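Local coordinates for alginate lyase AlgAT5 (Defluviitalea, PDB 5ZQI), which probably cleaves alginate by beta-elimination, as a lyase of polysaccharide lyase family 7 built on a beta-sandwich fold, at residues 134-147 with 229-241. Residues are numbered along the deposited sequence; the frame is centred on the assembly and turned at random.
Sequences ASWSTTSGTHTMII and NKSVSGCYFKAGM
With CG of Trp-136 set between its backbone N and carbonyl carbon (chi1 45°), the indole folds back over Cys-235 and reaches Phe-237, whose own CG lies anti to its carbonyl carbon (chi1 -71°), which puts its ring between the indole and Met-145. CB of Cys-235, small enough to fit close, sits over the six-membered ring of Trp-136, 3.6 Å from its centroid. Phe-237 is a flat wedge: CZ2 of Trp-136 rests above the centre of one face, and CB of Met-145 covers the other, 3.6 Å from the ring centroid. The flexible Met-145 chain bends at its end, bringing CE to 3.7 Å from CD1 of Phe-237. These residues fill the space between the two sheets of the beta-sandwich, where the axes of strands 142-147 and 236-239 approach to 8.7 Å and run nearly parallel. NE1 of Trp-136 is hydrogen-bonded to OE1 of Glu-125; a phenylalanine in its place would probably leave that carboxylate without the indole N-H and open a gap against Phe-237. Backbone bonds in both directions join Trp-136 to Cys-235, and Gly-234, with its positive phi, completes a G1 beta bulge there. Farther along, the hydroxyl of Thr-138 works twice: OG1 donates to O of Lys-230 (2.6 Å), from above the carbonyl plane, and accepts from N of Val-232 (3.1 Å). Its methyl CG2 meanwhile packs on CG1 of Val-232 at 3.7 Å, a division of labour that suits threonine.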
loop_
_atom_site.group_PDB
_atom_site.type_symbol
_atom_site.label_atom_id
_atom_site.label_comp_id
_atom_site.label_asym_id
_atom_site.label_seq_id
_atom_site.Cartn_x
_atom_site.Cartn_y
_atom_site.Cartn_z
ATOM N N ALA A 134 13.375 5.677 -4.377
ATOM C CA ALA A 134 13.846 5.592 -3.008
ATOM C C ALA A 134 14.537 4.258 -2.763
ATOM O O ALA A 134 14.135 3.218 -3.288
ATOM C CB ALA A 134 12.672 5.753 -2.031
ATOM N N SER A 135 15.545 4.285 -1.891
ATOM C CA SER A 135 16.295 3.089 -1.526
ATOM C C SER A 135 16.969 3.333 -0.190
ATOM O O SER A 135 17.889 4.151 -0.097
ATOM C CB SER A 135 17.317 2.768 -2.600
ATOM O OG SER A 135 18.120 1.649 -2.230
ATOM N N TRP A 136 16.535 2.612 0.839
ATOM C CA TRP A 136 17.096 2.834 2.170
ATOM C C TRP A 136 17.277 1.505 2.892
ATOM O O TRP A 136 16.890 0.445 2.414
ATOM C CB TRP A 136 16.232 3.837 2.961
ATOM C CG TRP A 136 14.752 3.607 2.874
ATOM C CD1 TRP A 136 13.862 4.261 2.058
ATOM C CD2 TRP A 136 13.977 2.682 3.648
ATOM N NE1 TRP A 136 12.608 3.779 2.253
ATOM C CE2 TRP A 136 12.638 2.819 3.237
ATOM C CE3 TRP A 136 14.290 1.740 4.639
ATOM C CZ2 TRP A 136 11.621 2.052 3.783
ATOM C CZ3 TRP A 136 13.273 0.988 5.182
ATOM C CH2 TRP A 136 11.960 1.150 4.763
ATOM N N SER A 137 17.900 1.571 4.063
ATOM C CA SER A 137 18.312 0.392 4.805
ATOM C C SER A 137 17.677 0.371 6.185
ATOM O O SER A 137 17.535 1.390 6.845
ATOM C CB SER A 137 19.829 0.392 4.926
ATOM O OG SER A 137 20.314 -0.541 5.875
ATOM N N THR A 138 17.346 -0.828 6.654
ATOM C CA THR A 138 16.825 -0.945 8.008
ATOM C C THR A 138 17.895 -0.775 9.085
ATOM O O THR A 138 17.543 -0.730 10.268
ATOM C CB THR A 138 16.163 -2.299 8.233
ATOM O OG1 THR A 138 17.126 -3.338 8.088
ATOM C CG2 THR A 138 15.027 -2.560 7.234
ATOM N N THR A 139 19.166 -0.705 8.706
ATOM C CA THR A 139 20.272 -0.595 9.663
ATOM C C THR A 139 20.978 0.755 9.653
ATOM O O THR A 139 21.908 0.951 10.437
ATOM C CB THR A 139 21.312 -1.698 9.407
ATOM O OG1 THR A 139 21.705 -1.686 8.024
ATOM C CG2 THR A 139 20.738 -3.057 9.762
ATOM N N SER A 140 20.579 1.683 8.796
ATOM C CA SER A 140 21.168 3.015 8.769
ATOM C C SER A 140 20.054 4.034 8.641
ATOM O O SER A 140 19.346 4.054 7.627
ATOM C CB SER A 140 22.142 3.173 7.607
ATOM O OG SER A 140 22.793 4.439 7.681
ATOM N N GLY A 141 19.914 4.885 9.657
ATOM C CA GLY A 141 18.852 5.865 9.668
ATOM C C GLY A 141 17.557 5.302 10.223
ATOM O O GLY A 141 17.454 4.153 10.644
ATOM N N THR A 142 16.538 6.151 10.197
ATOM C CA THR A 142 15.214 5.825 10.700
ATOM C C THR A 142 14.204 6.200 9.622
ATOM O O THR A 142 14.196 7.336 9.138
ATOM C CB THR A 142 14.905 6.541 12.019
ATOM O OG1 THR A 142 15.913 6.209 12.986
ATOM C CG2 THR A 142 13.568 6.134 12.534
ATOM N N HIS A 143 13.354 5.242 9.259
ATOM C CA HIS A 143 12.472 5.320 8.099
ATOM C C HIS A 143 11.066 4.986 8.550
ATOM O O HIS A 143 10.821 3.892 9.059
ATOM C CB HIS A 143 12.978 4.360 7.022
ATOM C CG HIS A 143 14.456 4.425 6.881
ATOM N ND1 HIS A 143 15.106 5.496 6.297
ATOM C CD2 HIS A 143 15.425 3.622 7.382
ATOM C CE1 HIS A 143 16.404 5.306 6.391
ATOM N NE2 HIS A 143 16.627 4.186 7.055
ATOM N N THR A 144 10.133 5.918 8.343
ATOM C CA THR A 144 8.794 5.804 8.909
ATOM C C THR A 144 7.744 6.057 7.848
ATOM O O THR A 144 7.881 6.986 7.057
ATOM C CB THR A 144 8.606 6.825 10.026
ATOM O OG1 THR A 144 9.621 6.653 11.023
ATOM C CG2 THR A 144 7.222 6.716 10.680
ATOM N N MET A 145 6.684 5.243 7.841
ATOM C CA MET A 145 5.487 5.496 7.056
ATOM C C MET A 145 4.273 5.411 7.976
ATOM O O MET A 145 4.149 4.460 8.766
ATOM C CB MET A 145 5.318 4.496 5.917
ATOM C CG MET A 145 4.039 4.767 5.091
ATOM S SD MET A 145 3.915 3.840 3.560
ATOM C CE MET A 145 4.025 2.143 4.112
ATOM N N ILE A 146 3.394 6.403 7.894
ATOM C CA ILE A 146 2.106 6.389 8.577
ATOM C C ILE A 146 0.996 6.442 7.538
ATOM O O ILE A 146 0.981 7.334 6.677
ATOM C CB ILE A 146 1.942 7.553 9.559
ATOM C CG1 ILE A 146 3.142 7.672 10.470
ATOM C CG2 ILE A 146 0.676 7.301 10.391
ATOM C CD1 ILE A 146 3.144 8.918 11.367
ATOM N N ILE A 147 0.082 5.482 7.593
ATOM C CA ILE A 147 -1.068 5.450 6.698
ATOM C C ILE A 147 -2.340 5.486 7.541
ATOM O O ILE A 147 -2.515 4.657 8.437
ATOM C CB ILE A 147 -1.103 4.198 5.807
ATOM C CG1 ILE A 147 0.245 3.824 5.205
ATOM C CG2 ILE A 147 -2.156 4.411 4.694
ATOM C CD1 ILE A 147 0.179 2.524 4.437
ATOM N N ASN A 229 13.110 -8.384 13.847
ATOM C CA ASN A 229 14.493 -8.247 13.411
ATOM C C ASN A 229 14.606 -8.383 11.897
ATOM O O ASN A 229 14.129 -9.355 11.311
ATOM C CB ASN A 229 15.374 -9.314 14.055
ATOM C CG ASN A 229 15.516 -9.149 15.542
ATOM O OD1 ASN A 229 15.344 -8.040 16.074
ATOM N ND2 ASN A 229 15.820 -10.239 16.225
ATOM N N LYS A 230 15.308 -7.444 11.276
ATOM C CA LYS A 230 15.523 -7.476 9.840
ATOM C C LYS A 230 16.630 -6.511 9.442
ATOM O O LYS A 230 16.567 -5.301 9.730
ATOM C CB LYS A 230 14.196 -7.154 9.124
ATOM C CG LYS A 230 14.288 -7.283 7.607
ATOM C CD LYS A 230 14.483 -8.711 7.180
ATOM C CE LYS A 230 13.182 -9.493 7.114
ATOM N NZ LYS A 230 13.397 -10.819 6.463
ATOM N N SER A 231 17.624 -7.042 8.761
ATOM C CA SER A 231 18.776 -6.291 8.256
ATOM C C SER A 231 18.742 -6.420 6.738
ATOM O O SER A 231 19.135 -7.457 6.203
ATOM C CB SER A 231 20.058 -6.834 8.860
ATOM O OG SER A 231 21.208 -6.222 8.282
ATOM N N VAL A 232 18.257 -5.378 6.057
ATOM C CA VAL A 232 18.127 -5.380 4.596
ATOM C C VAL A 232 18.252 -3.956 4.077
ATOM O O VAL A 232 17.781 -3.006 4.711
ATOM C CB VAL A 232 16.795 -6.038 4.174
ATOM C CG1 VAL A 232 15.624 -5.358 4.838
ATOM C CG2 VAL A 232 16.615 -6.025 2.655
ATOM N N SER A 233 18.872 -3.813 2.910
ATOM C CA SER A 233 18.984 -2.539 2.203
ATOM C C SER A 233 18.222 -2.611 0.875
ATOM O O SER A 233 17.621 -3.638 0.509
ATOM C CB SER A 233 20.452 -2.145 1.999
ATOM O OG SER A 233 21.125 -3.084 1.215
ATOM N N GLY A 234 18.195 -1.484 0.167
ATOM C CA GLY A 234 17.378 -1.377 -1.026
ATOM C C GLY A 234 15.893 -1.372 -0.749
ATOM O O GLY A 234 15.090 -1.708 -1.636
ATOM N N CYS A 235 15.499 -0.922 0.422
ATOM C CA CYS A 235 14.093 -0.885 0.793
ATOM C C CYS A 235 13.395 0.385 0.328
ATOM O O CYS A 235 14.000 1.447 0.188
ATOM C CB CYS A 235 13.884 -0.979 2.308
ATOM S SG CYS A 235 14.390 -2.532 3.047
ATOM N N TYR A 236 12.087 0.268 0.154
ATOM C CA TYR A 236 11.219 1.403 -0.135
ATOM C C TYR A 236 9.799 1.072 0.306
ATOM O O TYR A 236 9.400 -0.091 0.419
ATOM C CB TYR A 236 11.265 1.770 -1.625
ATOM C CG TYR A 236 10.998 0.629 -2.592
ATOM C CD1 TYR A 236 12.029 -0.225 -3.008
ATOM C CD2 TYR A 236 9.737 0.419 -3.112
ATOM C CE1 TYR A 236 11.782 -1.253 -3.869
ATOM C CE2 TYR A 236 9.488 -0.627 -3.983
ATOM C CZ TYR A 236 10.527 -1.430 -4.373
ATOM O OH TYR A 236 10.293 -2.458 -5.262
ATOM N N PHE A 237 9.042 2.128 0.563
ATOM C CA PHE A 237 7.655 1.994 0.994
ATOM C C PHE A 237 6.710 1.897 -0.199
ATOM O O PHE A 237 6.992 2.427 -1.291
ATOM C CB PHE A 237 7.227 3.187 1.874
ATOM C CG PHE A 237 7.867 3.210 3.251
ATOM C CD1 PHE A 237 7.675 2.171 4.149
ATOM C CD2 PHE A 237 8.612 4.304 3.652
ATOM C CE1 PHE A 237 8.269 2.193 5.407
ATOM C CE2 PHE A 237 9.191 4.344 4.926
ATOM C CZ PHE A 237 8.997 3.296 5.798
ATOM N N LYS A 238 5.557 1.255 0.048
ATOM C CA LYS A 238 4.434 1.249 -0.879
ATOM C C LYS A 238 3.145 1.435 -0.105
ATOM O O LYS A 238 3.056 1.006 1.034
ATOM C CB LYS A 238 4.312 -0.064 -1.683
ATOM C CG LYS A 238 5.619 -0.504 -2.341
ATOM C CD LYS A 238 5.324 -1.551 -3.411
ATOM C CE LYS A 238 4.972 -0.780 -4.718
ATOM N NZ LYS A 238 4.456 -1.635 -5.808
ATOM N N ALA A 239 2.142 2.063 -0.735
ATOM C CA ALA A 239 0.835 2.238 -0.109
ATOM C C ALA A 239 -0.212 2.313 -1.211
ATOM O O ALA A 239 0.046 2.840 -2.299
ATOM C CB ALA A 239 0.790 3.509 0.744
ATOM N N GLY A 240 -1.406 1.830 -0.905
ATOM C CA GLY A 240 -2.500 1.823 -1.847
ATOM C C GLY A 240 -3.248 0.519 -1.745
ATOM O O GLY A 240 -3.492 0.020 -0.631
ATOM N N MET A 241 -3.587 -0.057 -2.900
ATOM C CA MET A 241 -4.335 -1.312 -2.955
ATOM C C MET A 241 -3.633 -2.337 -3.825
ATOM O O MET A 241 -3.432 -2.110 -5.021
ATOM C CB MET A 241 -5.765 -1.047 -3.481
ATOM C CG MET A 241 -6.613 -2.294 -3.752
ATOM S SD MET A 241 -6.672 -3.472 -2.371
ATOM C CE MET A 241 -7.346 -2.428 -1.070
HETATM O O HOH W 1 19.693 1.161 0.354
HETATM O O HOH W 2 20.938 -3.468 6.179
#